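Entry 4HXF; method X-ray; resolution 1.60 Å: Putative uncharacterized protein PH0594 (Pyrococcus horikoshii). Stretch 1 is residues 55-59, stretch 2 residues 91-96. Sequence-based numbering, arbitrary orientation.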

ATOM      1  N   ARG A  55     -24.898 -32.314   1.210  1.00 20.86           N
ATOM      2  CA  ARG A  55     -24.751 -30.913   1.563  1.00 18.15           C
ATOM      3  C   ARG A  55     -23.927 -30.218   0.546  1.00 17.32           C
ATOM      4  O   ARG A  55     -22.922 -30.738   0.082  1.00 18.09           O
ATOM      5  CB  ARG A  55     -23.964 -30.743   2.892  1.00 20.15           C
ATOM      6  CG  ARG A  55     -24.638 -31.106   4.123  1.00 25.39           C
ATOM      7  CD  ARG A  55     -23.781 -30.900   5.330  1.00 20.48           C
ATOM      8  NE  ARG A  55     -24.607 -31.229   6.426  1.00 23.24           N
ATOM      9  CZ  ARG A  55     -24.172 -31.584   7.615  1.00 21.88           C
ATOM     10  NH1 ARG A  55     -22.847 -31.630   7.905  1.00 21.13           N
ATOM     11  NH2 ARG A  55     -25.060 -31.868   8.517  1.00 22.96           N
ATOM     12  N   LYS A  56     -24.314 -29.006   0.258  1.00 15.82           N
ATOM     13  CA  LYS A  56     -23.580 -28.062  -0.519  1.00 16.64           C
ATOM     14  C   LYS A  56     -23.504 -26.740   0.189  1.00 15.82           C
ATOM     15  O   LYS A  56     -24.180 -26.544   1.213  1.00 15.43           O
ATOM     16  CB  LYS A  56     -24.203 -28.018  -1.948  1.00 19.85           C
ATOM     17  CG  LYS A  56     -25.640 -27.620  -2.175  1.00 26.29           C
ATOM     18  CD  LYS A  56     -26.024 -28.042  -3.683  1.00 30.91           C
ATOM     19  CE  LYS A  56     -27.542 -28.269  -3.836  1.00 36.52           C
ATOM     20  NZ  LYS A  56     -28.029 -28.510  -5.278  1.00 35.40           N
ATOM     21  N   PHE A  57     -22.600 -25.881  -0.290  1.00 14.02           N
ATOM     22  CA  PHE A  57     -22.174 -24.723   0.483  1.00 14.94           C
ATOM     23  C   PHE A  57     -22.088 -23.454  -0.306  1.00 15.63           C
ATOM     24  O   PHE A  57     -21.765 -23.473  -1.514  1.00 15.96           O
ATOM     25  CB  PHE A  57     -20.731 -24.965   0.959  1.00 13.94           C
ATOM     26  CG  PHE A  57     -20.529 -26.301   1.638  1.00 13.57           C
ATOM     27  CD1 PHE A  57     -19.861 -27.295   0.946  1.00 14.95           C
ATOM     28  CD2 PHE A  57     -21.120 -26.566   2.854  1.00 14.91           C
ATOM     29  CE1 PHE A  57     -19.713 -28.575   1.506  1.00 15.29           C
ATOM     30  CE2 PHE A  57     -20.971 -27.824   3.418  1.00 16.29           C
ATOM     31  CZ  PHE A  57     -20.272 -28.840   2.734  1.00 15.83           C
ATOM     32  N   ILE A  58     -22.369 -22.371   0.382  1.00 13.48           N
ATOM     33  CA  ILE A  58     -22.122 -21.045  -0.148  1.00 14.90           C
ATOM     34  C   ILE A  58     -21.282 -20.373   0.917  1.00 14.73           C
ATOM     35  O   ILE A  58     -21.726 -20.016   2.026  1.00 13.77           O
ATOM     36  CB  ILE A  58     -23.416 -20.190  -0.433  1.00 14.36           C
ATOM     37  CG1 ILE A  58     -24.379 -20.943  -1.330  1.00 15.73           C
ATOM     38  CG2 ILE A  58     -22.930 -18.858  -1.008  1.00 13.91           C
ATOM     39  CD1 ILE A  58     -25.768 -20.249  -1.510  1.00 15.90           C
ATOM     40  N   GLU A  59     -20.025 -20.154   0.595  1.00 15.80           N
ATOM     41  CA  GLU A  59     -19.055 -19.693   1.573  1.00 15.13           C
ATOM     42  C   GLU A  59     -19.052 -18.166   1.770  1.00 17.28           C
ATOM     43  O   GLU A  59     -19.410 -17.419   0.855  1.00 17.22           O
ATOM     44  CB  GLU A  59     -17.730 -20.311   1.161  1.00 16.18           C
ATOM     45  CG  GLU A  59     -16.604 -20.078   2.083  1.00 16.87           C
ATOM     46  CD  GLU A  59     -16.769 -20.577   3.494  1.00 16.40           C
ATOM     47  OE1 GLU A  59     -15.873 -21.328   3.915  1.00 15.33           O
ATOM     48  OE2 GLU A  59     -17.737 -20.179   4.157  1.00 18.08           O
TER
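Stretch 2 (91-96) DLKTLS

Arg-55 to Ile-58 lie in an extended β-strand that begins earlier in the chain, with phi/psi values running from -129/142 at Arg-55 through -136/148 at Phe-57 to -126/110 at Ile-58. Stretch 2, from Asp-91 to Ser-96, is instead a compact turn. Leu-92 (-73/-26) and Lys-93 (-64/-53) have helix-like backbone angles, Thr-94 follows at -111/-12, and Leu-95 takes the left-handed conformation at 62/22 before Ser-96 returns to an extended one. The turn is closed by two backbone hydrogen bonds, Leu-95 N to Asp-91 O at 2.7 Å and Asp-91 N to Ser-96 O at 3.0 Å. No backbone-to-backbone hydrogen bond joins the two stretches, and their closest CA atoms, those of Ile-58 and Leu-95, are 7.6 Å apart; side chains bridge the gap, and the contact buries 233 Å² in all.

The Asp-91 carboxylate braces the turn from within: its OD2 accepts a hydrogen bond from Thr-94 N at 2.8 Å, and its OD1 accepts one from Ser-96 OG at 2.6 Å and a weak one from Ser-96 N at 3.0 Å. Leu-95 faces the strand, its CA-to-CB bond pointing toward stretch 1. With chi1 m and chi2 t, Leu-95 places CD1 3.5 Å from Lys-56 CG and 3.6 Å from Phe-57 O, while its CD2 lies 4.0 Å from Ile-58 CD1. The Leu-95 side chain therefore rests on both the aliphatic part of Lys-56 and the tip of Ile-58, and also touches the strand backbone between them. Ile-58 leaves the strand sideways, but its m, t rotamer brings the end of the side chain nearer to the loop. Phe-57 points away, as expected from strand alternation, and meets Leu-95 through its carbonyl.

Lys-56 makes the polar link. Its CA-to-CB bond points toward the loop, and beyond a chi1 of 61° (p) the chain is extended, with chi2 to chi4 all t. This reach carries Lys-56 NZ to Leu-92 O, to which it donates a hydrogen bond of 2.7 Å; Lys-93 O is farther from Lys-56 NZ, at 3.5 Å. The lysine thus spans from the strand to the backbone of the turn, its methylenes packing on Leu-95 and its amino group anchored at Leu-92. Lys-93 itself points away from the strand and is modelled only as far as CG.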

ATOM      1  N   ASP A  91     -28.163 -20.196  -8.746  1.00 16.64           N
ATOM      2  CA  ASP A  91     -28.968 -21.328  -9.083  1.00 16.56           C
ATOM      3  C   ASP A  91     -28.739 -22.457  -8.059  1.00 17.21           C
ATOM      4  O   ASP A  91     -27.626 -22.761  -7.714  1.00 17.00           O
ATOM      5  CB  ASP A  91     -28.721 -21.814 -10.511  1.00 20.34           C
ATOM      6  CG  ASP A  91     -27.557 -22.613 -10.664  1.00 22.81           C
ATOM      7  OD1 ASP A  91     -26.490 -21.980 -10.592  1.00 30.50           O
ATOM      8  OD2 ASP A  91     -27.690 -23.849 -10.972  1.00 24.21           O
ATOM      9  N   LEU A  92     -29.803 -23.034  -7.599  1.00 17.75           N
ATOM     10  CA  LEU A  92     -29.704 -24.049  -6.490  1.00 20.20           C
ATOM     11  C   LEU A  92     -29.117 -25.358  -7.019  1.00 25.24           C
ATOM     12  O   LEU A  92     -28.421 -26.043  -6.253  1.00 29.11           O
ATOM     13  CB  LEU A  92     -31.085 -24.236  -5.800  1.00 21.81           C
ATOM     14  CG  LEU A  92     -31.202 -23.347  -4.585  1.00 22.27           C
ATOM     15  CD1 LEU A  92     -32.648 -23.247  -4.106  1.00 23.38           C
ATOM     16  CD2 LEU A  92     -30.250 -23.796  -3.460  1.00 21.90           C
ATOM     17  N   LYS A  93     -29.273 -25.658  -8.308  1.00 20.29           N
ATOM     18  CA  LYS A  93     -28.687 -26.899  -8.875  1.00 23.53           C
ATOM     19  C   LYS A  93     -27.162 -26.867  -8.800  1.00 23.46           C
ATOM     20  O   LYS A  93     -26.550 -27.871  -8.405  1.00 29.03           O
ATOM     21  CB  LYS A  93     -29.139 -27.132 -10.291  1.00 24.73           C
ATOM     22  CG  LYS A  93     -28.785 -28.493 -10.847  1.00 29.76           C
ATOM     23  N   THR A  94     -26.521 -25.825  -9.313  1.00 18.71           N
ATOM     24  CA  THR A  94     -25.066 -25.835  -9.419  1.00 19.07           C
ATOM     25  C   THR A  94     -24.411 -24.835  -8.475  1.00 16.74           C
ATOM     26  O   THR A  94     -23.179 -24.810  -8.401  1.00 18.34           O
ATOM     27  CB  THR A  94     -24.609 -25.483 -10.892  1.00 21.96           C
ATOM     28  OG1 THR A  94     -24.912 -24.127 -11.176  1.00 24.20           O
ATOM     29  CG2 THR A  94     -25.276 -26.368 -12.007  1.00 27.90           C
ATOM     30  N   LEU A  95     -25.191 -23.952  -7.878  1.00 17.41           N
ATOM     31  CA  LEU A  95     -24.692 -22.886  -7.008  1.00 15.20           C
ATOM     32  C   LEU A  95     -23.756 -21.904  -7.732  1.00 15.13           C
ATOM     33  O   LEU A  95     -23.014 -21.141  -7.122  1.00 17.24           O
ATOM     34  CB  LEU A  95     -24.124 -23.410  -5.656  1.00 16.10           C
ATOM     35  CG  LEU A  95     -25.164 -24.119  -4.826  1.00 15.88           C
ATOM     36  CD1 LEU A  95     -24.360 -24.720  -3.604  1.00 17.41           C
ATOM     37  CD2 LEU A  95     -26.159 -23.053  -4.375  1.00 17.14           C
ATOM     38  N   SER A  96     -23.879 -21.847  -9.078  1.00 15.95           N
ATOM     39  CA  SER A  96     -23.213 -20.732  -9.769  1.00 16.02           C
ATOM     40  C   SER A  96     -24.006 -19.469  -9.401  1.00 16.67           C
ATOM     41  O   SER A  96     -25.227 -19.502  -9.139  1.00 16.54           O
ATOM     42  CB  SER A  96     -23.247 -20.919 -11.260  1.00 16.67           C
ATOM     43  OG  SER A  96     -24.531 -20.844 -11.816  1.00 18.49           O
TER